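Local structure of VP1 (Merkel cell polyomavirus, 4FMH) at residues B[108-113]-B[121-126]; B[153-158]-B[197-202]; B[102-107]-B[226-231]; B[53-56]-B[60-63]. The protein forms the disulfide-linked pentamers that build the virus capsid and binds sialylated glycans at a site required for infection. All blocks are in the same frame, centred on the assembly; numbering follows the deposited sequence.

In the fold
The four contacts lie in the jelly-roll portion of the longer VP1 protein, within one subunit of a pentamer. Along the chain contact 4 closes first, in the BC loop; contact 3 opens just after strand 89-101 and encloses contact 1, in the DE loop, and contact 2, in the EF loop, before closing on strand 225-229. Contacts 2 and 4 touch through Gln-154, their centres 14 Å apart; contacts 2 and 3 lie on opposite sides of the chain's centre, their centres about 29 Å apart. Contacts 1 and 3 touch the second subunit, 2 and 4 the third. His-111 of contact 1 bonds to Glu-198 and Asp-60 of a neighbouring subunit, so the loops interlock round the pentamer.

Contact 1: B[108-113]-B[121-126]; sequences INVHYW and YGAGIP
Val-110 and Gly-124 tie together two limbs of the DE loop, the long connection between strands 89-101 and 131-138 of the jelly roll, which also supplies Asp-114 to the glycan pocket. Gly-124 N donates to Val-110 O at 2.9 Å with an N-H...O angle of 152°. Having no side chain, Gly-124 lets that carbonyl come close beside its CA without crowding.

The apolar half of the contact is Val-110, whose two methyls straddle the opposite limb. CG1 stands beside the backbone N (chi1 -68°) and runs alongside the Pro-126 ring, 3.9 Å from Pro-126 CB. CG2, placed between backbone N and carbonyl carbon, turns to Ala-123 and meets its CB at 3.9 Å. Small, compact residues suit a place where the two limbs run this close, and all four that touch are buried. Pro-126 also packs on Gly-219 of the second subunit.

Next to Val-110 the limb is folded by an Asx turn: Asn-109 OD1 accepts from His-111 N at 2.9 Å. Asparagine suits this because its short amide reaches the N-H two residues on. The turn helps to place His-111, whose NE2 and ND1 bond to Glu-198 OE1 and Asp-60 OD2 of the second subunit. Two carboxylates at the two ring nitrogens would probably favour a protonated imidazole, and a third oxygen, Asn-109 OD1, sits 3.2 Å above the plane of the His-111 ring, over its centre.

Contact 2: B[153-158]-B[197-202]; sequences TQYPKT and IEVWCP
The backbones of Tyr-155 and Val-199 stay well apart, their CA atoms 9.8 Å from each other and no backbone hydrogen bond between 153-158 and 197-202, so side chains alone span the gap. Tyr-155 is long enough to do so. Its OH donates at 2.6 Å to Glu-198 OE2, which receives it on its anti lone pair. The carboxylate stands almost upright to the ring, the two planes 83° apart, with Glu-198 CD at the ring's edge. Glu-198 reaches this position by tucking CG between its backbone N and carbonyl carbon (chi1 79°) and then extending. Its other oxygen, OE1, bonds to His-111 NE2 of the third subunit; the tyrosine thus helps to orient a carboxylate that joins two chains.

Methyls sandwich the ring. Val-199 CG2 makes a CH-pi contact over one face, 4.0 Å from the centroid of the Tyr-155 ring, while Thr-153 CG2 lies against the opposite face. Val-199 CG1 turns instead to a face of the Trp-200 ring. Valine serves well here, offering one methyl to each aromatic neighbour. Such packing joins two parts of the long EF loop of the polyomavirus jelly roll, which carries a small three-stranded sheet, just before its strand 200-202.

Contact 3: B[102-107]-B[226-231]; sequences VGISSL and LQFSNT
Gly-103 O, just before the isoleucine that makes this contact, is gripped twice by one residue: Ser-106 OG donates to it at 2.7 Å and Ser-106 N at 3.1 Å. The hydroxyl approaches nearly head-on, with a C=O...O angle of 160°. Serine fits here because its hydroxyl can fold back over the turn, and Gly-103 takes up a positive phi (84°) that glycine tolerates easily. The turn leads into a short 3-10 segment, and Ile-104 points from the turn toward strand 225-229.

Ile-104 CD1 does most of the touching. It lies over the strand between two side chains that point the same way, 3.9 Å from Leu-226 CB and 3.7 Å from Phe-228 CD1, and it also rests on the backbone at Gln-227 O, 3.8 Å away. With chi1 -75°, CG1 projects beside the backbone N, while CG2 branches off to meet Phe-228 CE1 at 4.0 Å. A beta-branched chain can therefore press on the phenylalanine with two methyls at once.

This is where the beginning of the DE loop covers the G strand of the jelly roll. Residues 226-229 pair with a strand of the second subunit in an antiparallel ladder, so the sheet continues across the pentamer interface; Ile-104 and Phe-228 pack there on Ile-216 and Ser-215 of that subunit. Ser-105 OG is hydrogen-bonded to Ile-197 O and Trp-200 O of the same neighbour. Farther along, Ser-229 OG accepts from Thr-231 N at 3.2 Å, forming an ST turn.

Contact 4: B[53-56]-B[60-63]; sequences QPKG and DQPI
Lys-55 and Gln-61 meet because both side chains are stretched out: the lysine has CG anti to its own nitrogen (chi1 -176°) and stays extended to NZ, while Gln-61 sets CG beside its backbone N (chi1 -68°) and reaches back with an extended chain. The direct bond is weak, Lys-55 NZ to Gln-61 OE1 at 3.4 Å. A water reinforces it, donating to Gln-61 OE1 at 2.6 Å and accepting a weak bond from Lys-55 NZ at 3.1 Å. The ammonium has a stronger partner in Pro-59 O, and Gln-61 NE2 bonds to Gln-154 OE1, so the amide uses both ends to link its neighbours.

The two segments are the limbs of a bend in the BC loop, shortly after the glycan-binding residues Tyr-50 and Asp-51. Gly-56 suits this bend, with a phi of 91°. A second water bridges its limbs: it accepts from Lys-55 N at 2.8 Å and donates weakly to Asp-60 OD1, also at 2.8 Å. The carboxylate's other oxygen faces His-111 of the third subunit. Lys-55 NZ lies 6.9 Å from Asp-60 OD1, too far for a salt bridge.

Contact 1: B[108-113]-B[121-126]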
loop_
_atom_site.group_PDB
_atom_site.type_symbol
_atom_site.label_atom_id
_atom_site.label_comp_id
_atom_site.label_asym_id
_atom_site.label_seq_id
_atom_site.Cartn_x
_atom_site.Cartn_y
_atom_site.Cartn_z
ATOM N N ILE B 108 -16.486 -4.993 -12.971
ATOM C CA ILE B 108 -15.682 -5.855 -13.861
ATOM C C ILE B 108 -16.157 -5.787 -15.322
ATOM O O ILE B 108 -15.499 -6.325 -16.213
ATOM C CB ILE B 108 -15.610 -7.340 -13.416
ATOM C CG1 ILE B 108 -16.933 -8.062 -13.678
ATOM C CG2 ILE B 108 -15.146 -7.469 -11.954
ATOM C CD1 ILE B 108 -16.755 -9.572 -13.928
ATOM N N ASN B 109 -17.299 -5.141 -15.552
ATOM C CA ASN B 109 -17.834 -4.965 -16.902
ATOM C C ASN B 109 -16.898 -4.097 -17.756
ATOM O O ASN B 109 -16.757 -2.901 -17.513
ATOM C CB ASN B 109 -19.251 -4.370 -16.845
ATOM C CG ASN B 109 -19.904 -4.263 -18.217
ATOM O OD1 ASN B 109 -19.228 -4.225 -19.254
ATOM N ND2 ASN B 109 -21.230 -4.205 -18.229
ATOM N N VAL B 110 -16.244 -4.716 -18.738
ATOM C CA VAL B 110 -15.342 -3.990 -19.648
ATOM C C VAL B 110 -15.853 -4.024 -21.089
ATOM O O VAL B 110 -15.078 -3.960 -22.043
ATOM C CB VAL B 110 -13.876 -4.501 -19.565
ATOM C CG1 VAL B 110 -13.242 -4.139 -18.194
ATOM C CG2 VAL B 110 -13.792 -6.011 -19.860
ATOM N N HIS B 111 -17.171 -4.099 -21.232
ATOM C CA HIS B 111 -17.802 -4.253 -22.538
ATOM C C HIS B 111 -19.076 -3.417 -22.644
ATOM O O HIS B 111 -20.022 -3.795 -23.344
ATOM C CB HIS B 111 -18.082 -5.732 -22.834
ATOM C CG HIS B 111 -18.869 -6.415 -21.764
ATOM N ND1 HIS B 111 -20.246 -6.353 -21.702
ATOM C CD2 HIS B 111 -18.475 -7.137 -20.689
ATOM C CE1 HIS B 111 -20.665 -7.022 -20.642
ATOM N NE2 HIS B 111 -19.610 -7.504 -20.008
ATOM N N TYR B 112 -19.085 -2.270 -21.962
ATOM C CA TYR B 112 -20.121 -1.261 -22.172
ATOM C C TYR B 112 -20.102 -0.902 -23.661
ATOM O O TYR B 112 -19.034 -0.728 -24.235
ATOM C CB TYR B 112 -19.867 -0.030 -21.291
ATOM C CG TYR B 112 -20.676 1.179 -21.690
ATOM C CD1 TYR B 112 -22.075 1.147 -21.666
ATOM C CD2 TYR B 112 -20.050 2.347 -22.107
ATOM C CE1 TYR B 112 -22.825 2.256 -22.050
ATOM C CE2 TYR B 112 -20.792 3.460 -22.483
ATOM C CZ TYR B 112 -22.177 3.404 -22.459
ATOM O OH TYR B 112 -22.914 4.501 -22.836
ATOM N N TRP B 113 -21.271 -0.822 -24.294
ATOM C CA TRP B 113 -21.312 -0.761 -25.759
ATOM C C TRP B 113 -20.520 0.404 -26.337
ATOM O O TRP B 113 -19.925 0.277 -27.414
ATOM C CB TRP B 113 -22.755 -0.791 -26.306
ATOM C CG TRP B 113 -23.561 0.459 -26.085
ATOM C CD1 TRP B 113 -24.445 0.688 -25.074
ATOM C CD2 TRP B 113 -23.571 1.640 -26.905
ATOM N NE1 TRP B 113 -25.004 1.940 -25.205
ATOM C CE2 TRP B 113 -24.488 2.545 -26.320
ATOM C CE3 TRP B 113 -22.895 2.022 -28.075
ATOM C CZ2 TRP B 113 -24.744 3.819 -26.859
ATOM C CZ3 TRP B 113 -23.154 3.291 -28.620
ATOM C CH2 TRP B 113 -24.072 4.172 -28.006
ATOM N N TYR B 121 -8.888 -3.149 -30.952
ATOM C CA TYR B 121 -9.428 -4.502 -30.736
ATOM C C TYR B 121 -9.514 -4.968 -29.278
ATOM O O TYR B 121 -9.936 -6.095 -29.017
ATOM C CB TYR B 121 -8.679 -5.548 -31.570
ATOM C CG TYR B 121 -8.686 -5.226 -33.043
ATOM C CD1 TYR B 121 -7.564 -4.671 -33.653
ATOM C CD2 TYR B 121 -9.823 -5.457 -33.820
ATOM C CE1 TYR B 121 -7.566 -4.358 -35.010
ATOM C CE2 TYR B 121 -9.834 -5.150 -35.182
ATOM C CZ TYR B 121 -8.699 -4.601 -35.763
ATOM O OH TYR B 121 -8.694 -4.293 -37.100
ATOM N N GLY B 122 -9.120 -4.111 -28.341
ATOM C CA GLY B 122 -9.095 -4.496 -26.932
ATOM C C GLY B 122 -10.422 -4.328 -26.219
ATOM O O GLY B 122 -11.428 -3.933 -26.820
ATOM N N ALA B 123 -10.412 -4.647 -24.927
ATOM C CA ALA B 123 -11.550 -4.423 -24.042
ATOM C C ALA B 123 -11.690 -2.943 -23.710
ATOM O O ALA B 123 -10.783 -2.151 -23.983
ATOM C CB ALA B 123 -11.366 -5.242 -22.755
ATOM N N GLY B 124 -12.825 -2.572 -23.117
ATOM C CA GLY B 124 -13.032 -1.209 -22.646
ATOM C C GLY B 124 -12.119 -0.863 -21.489
ATOM O O GLY B 124 -11.704 -1.746 -20.732
ATOM N N ILE B 125 -11.784 0.419 -21.361
ATOM C CA ILE B 125 -11.102 0.916 -20.169
ATOM C C ILE B 125 -12.087 0.775 -19.007
ATOM O O ILE B 125 -13.173 1.359 -19.050
ATOM C CB ILE B 125 -10.664 2.401 -20.308
ATOM C CG1 ILE B 125 -9.695 2.568 -21.486
ATOM C CG2 ILE B 125 -10.033 2.907 -18.992
ATOM C CD1 ILE B 125 -9.514 4.002 -21.960
ATOM N N PRO B 126 -11.721 -0.019 -17.981
ATOM C CA PRO B 126 -12.628 -0.207 -16.854
ATOM C C PRO B 126 -12.838 1.082 -16.072
ATOM O O PRO B 126 -11.995 1.985 -16.117
ATOM C CB PRO B 126 -11.919 -1.255 -15.983
ATOM C CG PRO B 126 -10.510 -1.239 -16.403
ATOM C CD PRO B 126 -10.443 -0.740 -17.804
#

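Contact 2: B[153-158]-B[197-202]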
loop_
_atom_site.group_PDB
_atom_site.type_symbol
_atom_site.label_atom_id
_atom_site.label_comp_id
_atom_site.label_asym_id
_atom_site.label_seq_id
_atom_site.Cartn_x
_atom_site.Cartn_y
_atom_site.Cartn_z
ATOM N N THR B 153 -15.995 29.948 -10.171
ATOM C CA THR B 153 -16.990 29.001 -10.665
ATOM C C THR B 153 -18.410 29.522 -10.384
ATOM O O THR B 153 -18.713 29.972 -9.269
ATOM C CB THR B 153 -16.817 27.600 -10.025
ATOM O OG1 THR B 153 -15.448 27.169 -10.145
ATOM C CG2 THR B 153 -17.720 26.580 -10.702
ATOM N N GLN B 154 -19.262 29.469 -11.403
ATOM C CA GLN B 154 -20.642 29.942 -11.280
ATOM C C GLN B 154 -21.573 28.751 -11.209
ATOM O O GLN B 154 -21.995 28.214 -12.235
ATOM C CB GLN B 154 -21.014 30.867 -12.448
ATOM C CG GLN B 154 -20.057 32.034 -12.626
ATOM C CD GLN B 154 -20.591 33.126 -13.542
ATOM O OE1 GLN B 154 -21.470 32.892 -14.377
ATOM N NE2 GLN B 154 -20.051 34.332 -13.392
ATOM N N TYR B 155 -21.858 28.314 -9.986
ATOM C CA TYR B 155 -22.730 27.166 -9.768
ATOM C C TYR B 155 -24.178 27.568 -10.061
ATOM O O TYR B 155 -24.525 28.738 -9.913
ATOM C CB TYR B 155 -22.568 26.628 -8.341
ATOM C CG TYR B 155 -21.200 26.014 -8.105
ATOM C CD1 TYR B 155 -20.913 24.718 -8.537
ATOM C CD2 TYR B 155 -20.189 26.739 -7.469
ATOM C CE1 TYR B 155 -19.644 24.150 -8.340
ATOM C CE2 TYR B 155 -18.919 26.179 -7.257
ATOM C CZ TYR B 155 -18.655 24.890 -7.698
ATOM O OH TYR B 155 -17.400 24.341 -7.500
ATOM N N PRO B 156 -25.014 26.610 -10.505
ATOM C CA PRO B 156 -26.414 26.956 -10.775
ATOM C C PRO B 156 -27.067 27.486 -9.508
ATOM O O PRO B 156 -26.833 26.944 -8.418
ATOM C CB PRO B 156 -27.043 25.621 -11.183
ATOM C CG PRO B 156 -25.884 24.756 -11.591
ATOM C CD PRO B 156 -24.751 25.176 -10.720
ATOM N N LYS B 157 -27.845 28.554 -9.657
ATOM C CA LYS B 157 -28.495 29.216 -8.532
ATOM C C LYS B 157 -29.499 28.297 -7.846
ATOM O O LYS B 157 -30.292 27.624 -8.510
ATOM C CB LYS B 157 -29.187 30.504 -8.991
ATOM C CG LYS B 157 -28.248 31.694 -9.208
ATOM C CD LYS B 157 -27.789 31.810 -10.662
ATOM C CE LYS B 157 -26.832 32.987 -10.864
ATOM N NZ LYS B 157 -27.473 34.300 -10.561
ATOM N N THR B 158 -29.451 28.268 -6.517
ATOM C CA THR B 158 -30.382 27.471 -5.709
ATOM C C THR B 158 -31.838 27.866 -6.000
ATOM O O THR B 158 -32.709 27.009 -6.104
ATOM C CB THR B 158 -30.060 27.602 -4.197
ATOM O OG1 THR B 158 -28.690 27.249 -3.974
ATOM C CG2 THR B 158 -30.947 26.697 -3.352
ATOM N N ILE B 197 -20.229 17.613 -3.603
ATOM C CA ILE B 197 -18.995 17.130 -3.021
ATOM C C ILE B 197 -17.815 18.079 -3.293
ATOM O O ILE B 197 -16.998 18.326 -2.394
ATOM C CB ILE B 197 -18.709 15.699 -3.516
ATOM C CG1 ILE B 197 -19.803 14.745 -3.001
ATOM C CG2 ILE B 197 -17.298 15.231 -3.111
ATOM C CD1 ILE B 197 -19.922 13.439 -3.803
ATOM N N GLU B 198 -17.740 18.633 -4.508
ATOM C CA GLU B 198 -16.623 19.514 -4.873
ATOM C C GLU B 198 -16.686 20.879 -4.173
ATOM O O GLU B 198 -15.756 21.685 -4.273
ATOM C CB GLU B 198 -16.519 19.685 -6.397
ATOM C CG GLU B 198 -17.517 20.694 -7.003
ATOM C CD GLU B 198 -17.218 20.983 -8.474
ATOM O OE1 GLU B 198 -17.009 20.017 -9.235
ATOM O OE2 GLU B 198 -17.194 22.171 -8.867
ATOM N N VAL B 199 -17.780 21.133 -3.462
ATOM C CA VAL B 199 -17.936 22.388 -2.738
ATOM C C VAL B 199 -17.804 22.201 -1.222
ATOM O O VAL B 199 -17.278 23.076 -0.534
ATOM C CB VAL B 199 -19.299 23.056 -3.044
ATOM C CG1 VAL B 199 -19.481 24.312 -2.198
ATOM C CG2 VAL B 199 -19.421 23.383 -4.527
ATOM N N TRP B 200 -18.295 21.067 -0.719
ATOM C CA TRP B 200 -18.487 20.859 0.725
ATOM C C TRP B 200 -17.724 19.653 1.251
ATOM O O TRP B 200 -17.740 18.575 0.641
ATOM C CB TRP B 200 -19.970 20.648 1.039
ATOM C CG TRP B 200 -20.870 21.779 0.651
ATOM C CD1 TRP B 200 -21.736 21.811 -0.401
ATOM C CD2 TRP B 200 -20.999 23.043 1.317
ATOM N NE1 TRP B 200 -22.391 23.018 -0.441
ATOM C CE2 TRP B 200 -21.965 23.790 0.607
ATOM C CE3 TRP B 200 -20.396 23.612 2.448
ATOM C CZ2 TRP B 200 -22.348 25.085 0.990
ATOM C CZ3 TRP B 200 -20.768 24.902 2.823
ATOM C CH2 TRP B 200 -21.734 25.623 2.090
ATOM N N CYS B 201 -17.074 19.836 2.396
ATOM C CA CYS B 201 -16.397 18.750 3.084
ATOM C C CYS B 201 -16.855 18.745 4.543
ATOM O O CYS B 201 -17.390 19.752 5.014
ATOM C CB CYS B 201 -14.880 18.925 2.983
ATOM S SG CYS B 201 -14.223 20.390 3.825
ATOM N N PRO B 202 -16.662 17.621 5.264
ATOM C CA PRO B 202 -17.036 17.618 6.682
ATOM C C PRO B 202 -16.232 18.662 7.459
ATOM O O PRO B 202 -15.034 18.803 7.222
ATOM C CB PRO B 202 -16.656 16.203 7.148
ATOM C CG PRO B 202 -16.588 15.386 5.899
ATOM C CD PRO B 202 -16.090 16.327 4.848
#

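Contact 3: B[102-107]-B[226-231]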
loop_
_atom_site.group_PDB
_atom_site.type_symbol
_atom_site.label_atom_id
_atom_site.label_comp_id
_atom_site.label_asym_id
_atom_site.label_seq_id
_atom_site.Cartn_x
_atom_site.Cartn_y
_atom_site.Cartn_z
ATOM N N VAL B 102 -22.172 -1.236 -2.176
ATOM C CA VAL B 102 -22.914 -2.302 -2.851
ATOM C C VAL B 102 -22.679 -2.238 -4.358
ATOM O O VAL B 102 -22.578 -1.149 -4.925
ATOM C CB VAL B 102 -24.436 -2.184 -2.537
ATOM C CG1 VAL B 102 -25.270 -3.204 -3.336
ATOM C CG2 VAL B 102 -24.679 -2.348 -1.034
ATOM N N GLY B 103 -22.600 -3.399 -5.006
ATOM C CA GLY B 103 -22.465 -3.443 -6.464
ATOM C C GLY B 103 -21.042 -3.291 -6.967
ATOM O O GLY B 103 -20.809 -2.921 -8.129
ATOM N N ILE B 104 -20.078 -3.590 -6.102
ATOM C CA ILE B 104 -18.676 -3.483 -6.489
ATOM C C ILE B 104 -18.354 -4.386 -7.692
ATOM O O ILE B 104 -17.656 -3.965 -8.626
ATOM C CB ILE B 104 -17.724 -3.741 -5.287
ATOM C CG1 ILE B 104 -17.706 -2.522 -4.353
ATOM C CG2 ILE B 104 -16.316 -4.013 -5.776
ATOM C CD1 ILE B 104 -17.203 -2.833 -2.930
ATOM N N SER B 105 -18.896 -5.605 -7.678
ATOM C CA SER B 105 -18.678 -6.579 -8.746
ATOM C C SER B 105 -19.110 -6.088 -10.139
ATOM O O SER B 105 -18.550 -6.515 -11.145
ATOM C CB SER B 105 -19.391 -7.898 -8.420
ATOM O OG SER B 105 -20.793 -7.726 -8.445
ATOM N N SER B 106 -20.091 -5.187 -10.190
ATOM C CA SER B 106 -20.540 -4.622 -11.464
ATOM C C SER B 106 -19.410 -3.941 -12.233
ATOM O O SER B 106 -19.502 -3.778 -13.445
ATOM C CB SER B 106 -21.684 -3.622 -11.247
ATOM O OG SER B 106 -21.185 -2.381 -10.768
ATOM N N LEU B 107 -18.357 -3.528 -11.526
ATOM C CA LEU B 107 -17.260 -2.802 -12.163
ATOM C C LEU B 107 -16.281 -3.676 -12.964
ATOM O O LEU B 107 -15.355 -3.151 -13.593
ATOM C CB LEU B 107 -16.513 -1.911 -11.155
ATOM C CG LEU B 107 -17.358 -0.893 -10.364
ATOM C CD1 LEU B 107 -16.486 -0.070 -9.403
ATOM C CD2 LEU B 107 -18.165 0.019 -11.299
ATOM N N LEU B 226 -11.377 -1.561 -4.038
ATOM C CA LEU B 226 -12.397 -1.564 -2.990
ATOM C C LEU B 226 -12.522 -2.948 -2.368
ATOM O O LEU B 226 -12.315 -3.960 -3.043
ATOM C CB LEU B 226 -13.752 -1.109 -3.557
ATOM C CG LEU B 226 -13.793 0.313 -4.156
ATOM C CD1 LEU B 226 -15.094 0.549 -4.918
ATOM C CD2 LEU B 226 -13.589 1.382 -3.073
ATOM N N GLN B 227 -12.857 -2.985 -1.081
ATOM C CA GLN B 227 -13.121 -4.239 -0.382
ATOM C C GLN B 227 -14.560 -4.286 0.108
ATOM O O GLN B 227 -15.213 -3.254 0.261
ATOM C CB GLN B 227 -12.174 -4.433 0.814
ATOM C CG GLN B 227 -10.687 -4.543 0.448
ATOM C CD GLN B 227 -10.034 -3.185 0.357
ATOM O OE1 GLN B 227 -10.400 -2.273 1.093
ATOM N NE2 GLN B 227 -9.067 -3.036 -0.550
ATOM N N PHE B 228 -15.046 -5.502 0.337
ATOM C CA PHE B 228 -16.363 -5.729 0.916
ATOM C C PHE B 228 -16.326 -7.000 1.753
ATOM O O PHE B 228 -15.687 -7.978 1.373
ATOM C CB PHE B 228 -17.442 -5.816 -0.173
ATOM C CG PHE B 228 -17.106 -6.767 -1.311
ATOM C CD1 PHE B 228 -16.255 -6.367 -2.352
ATOM C CD2 PHE B 228 -17.668 -8.036 -1.360
ATOM C CE1 PHE B 228 -15.945 -7.234 -3.404
ATOM C CE2 PHE B 228 -17.364 -8.914 -2.409
ATOM C CZ PHE B 228 -16.500 -8.504 -3.438
ATOM N N SER B 229 -16.984 -6.967 2.910
ATOM C CA SER B 229 -17.079 -8.124 3.792
ATOM C C SER B 229 -18.137 -7.821 4.828
ATOM O O SER B 229 -18.205 -6.698 5.339
ATOM C CB SER B 229 -15.756 -8.384 4.521
ATOM O OG SER B 229 -15.891 -9.452 5.455
ATOM N N ASN B 230 -18.926 -8.826 5.178
ATOM C CA ASN B 230 -19.930 -8.639 6.226
ATOM C C ASN B 230 -19.387 -8.868 7.645
ATOM O O ASN B 230 -20.160 -9.006 8.592
ATOM C CB ASN B 230 -21.180 -9.484 5.940
ATOM C CG ASN B 230 -20.912 -10.980 6.011
ATOM O OD1 ASN B 230 -19.766 -11.425 5.894
ATOM N ND2 ASN B 230 -21.973 -11.767 6.222
ATOM N N THR B 231 -18.060 -8.899 7.785
ATOM C CA THR B 231 -17.428 -9.135 9.083
ATOM C C THR B 231 -16.784 -7.880 9.668
ATOM O O THR B 231 -16.174 -7.944 10.737
ATOM C CB THR B 231 -16.337 -10.235 9.007
ATOM O OG1 THR B 231 -15.255 -9.779 8.183
ATOM C CG2 THR B 231 -16.912 -11.539 8.446
#

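Contact 4: B[53-56]-B[60-63]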
loop_
_atom_site.group_PDB
_atom_site.type_symbol
_atom_site.label_atom_id
_atom_site.label_comp_id
_atom_site.label_asym_id
_atom_site.label_seq_id
_atom_site.Cartn_x
_atom_site.Cartn_y
_atom_site.Cartn_z
ATOM N N GLN B 53 -16.074 18.203 -18.748
ATOM C CA GLN B 53 -15.154 18.862 -19.671
ATOM C C GLN B 53 -14.763 20.240 -19.159
ATOM O O GLN B 53 -15.619 20.975 -18.662
ATOM C CB GLN B 53 -15.809 19.062 -21.046
ATOM C CG GLN B 53 -16.230 17.808 -21.790
ATOM C CD GLN B 53 -16.638 18.107 -23.219
ATOM O OE1 GLN B 53 -15.790 18.243 -24.103
ATOM N NE2 GLN B 53 -17.944 18.213 -23.452
ATOM N N PRO B 54 -13.486 20.617 -19.327
ATOM C CA PRO B 54 -13.108 22.019 -19.158
ATOM C C PRO B 54 -13.770 22.860 -20.247
ATOM O O PRO B 54 -13.724 22.487 -21.416
ATOM C CB PRO B 54 -11.591 22.011 -19.380
ATOM C CG PRO B 54 -11.183 20.586 -19.373
ATOM C CD PRO B 54 -12.356 19.792 -19.790
ATOM N N LYS B 55 -14.368 23.985 -19.865
ATOM C CA LYS B 55 -15.054 24.866 -20.818
ATOM C C LYS B 55 -14.096 25.426 -21.877
ATOM O O LYS B 55 -14.481 25.601 -23.028
ATOM C CB LYS B 55 -15.761 26.001 -20.073
ATOM C CG LYS B 55 -16.603 26.935 -20.941
ATOM C CD LYS B 55 -17.378 27.908 -20.070
ATOM C CE LYS B 55 -17.782 29.161 -20.839
ATOM N NZ LYS B 55 -18.396 30.182 -19.941
ATOM N N GLY B 56 -12.850 25.691 -21.485
ATOM C CA GLY B 56 -11.872 26.296 -22.390
ATOM C C GLY B 56 -11.869 27.816 -22.320
ATOM O O GLY B 56 -10.964 28.465 -22.857
ATOM N N ASP B 60 -16.267 29.007 -15.528
ATOM C CA ASP B 60 -16.933 27.712 -15.487
ATOM C C ASP B 60 -18.389 27.926 -15.056
ATOM O O ASP B 60 -18.664 28.650 -14.099
ATOM C CB ASP B 60 -16.215 26.785 -14.498
ATOM C CG ASP B 60 -16.712 25.348 -14.560
ATOM O OD1 ASP B 60 -17.283 24.931 -15.597
ATOM O OD2 ASP B 60 -16.519 24.623 -13.560
ATOM N N GLN B 61 -19.315 27.308 -15.781
ATOM C CA GLN B 61 -20.733 27.362 -15.437
ATOM C C GLN B 61 -21.285 25.937 -15.456
ATOM O O GLN B 61 -22.027 25.564 -16.362
ATOM C CB GLN B 61 -21.488 28.279 -16.410
ATOM C CG GLN B 61 -21.115 29.765 -16.285
ATOM C CD GLN B 61 -21.577 30.609 -17.473
ATOM O OE1 GLN B 61 -21.500 30.180 -18.626
ATOM N NE2 GLN B 61 -22.041 31.826 -17.191
ATOM N N PRO B 62 -20.908 25.127 -14.453
ATOM C CA PRO B 62 -21.241 23.697 -14.467
ATOM C C PRO B 62 -22.739 23.449 -14.309
ATOM O O PRO B 62 -23.412 24.197 -13.594
ATOM C CB PRO B 62 -20.474 23.146 -13.257
ATOM C CG PRO B 62 -20.293 24.306 -12.351
ATOM C CD PRO B 62 -20.174 25.514 -13.232
ATOM N N ILE B 63 -23.255 22.427 -14.989
ATOM C CA ILE B 63 -24.665 22.042 -14.857
ATOM C C ILE B 63 -24.854 21.084 -13.666
ATOM O O ILE B 63 -23.905 20.399 -13.248
ATOM C CB ILE B 63 -25.204 21.389 -16.153
ATOM C CG1 ILE B 63 -24.378 20.132 -16.498
ATOM C CG2 ILE B 63 -25.219 22.414 -17.297
ATOM C CD1 ILE B 63 -24.878 19.339 -17.710
HETATM O O HOH W 1 -15.100 24.280 -17.183
HETATM O O HOH W 2 -20.790 28.148 -20.111
#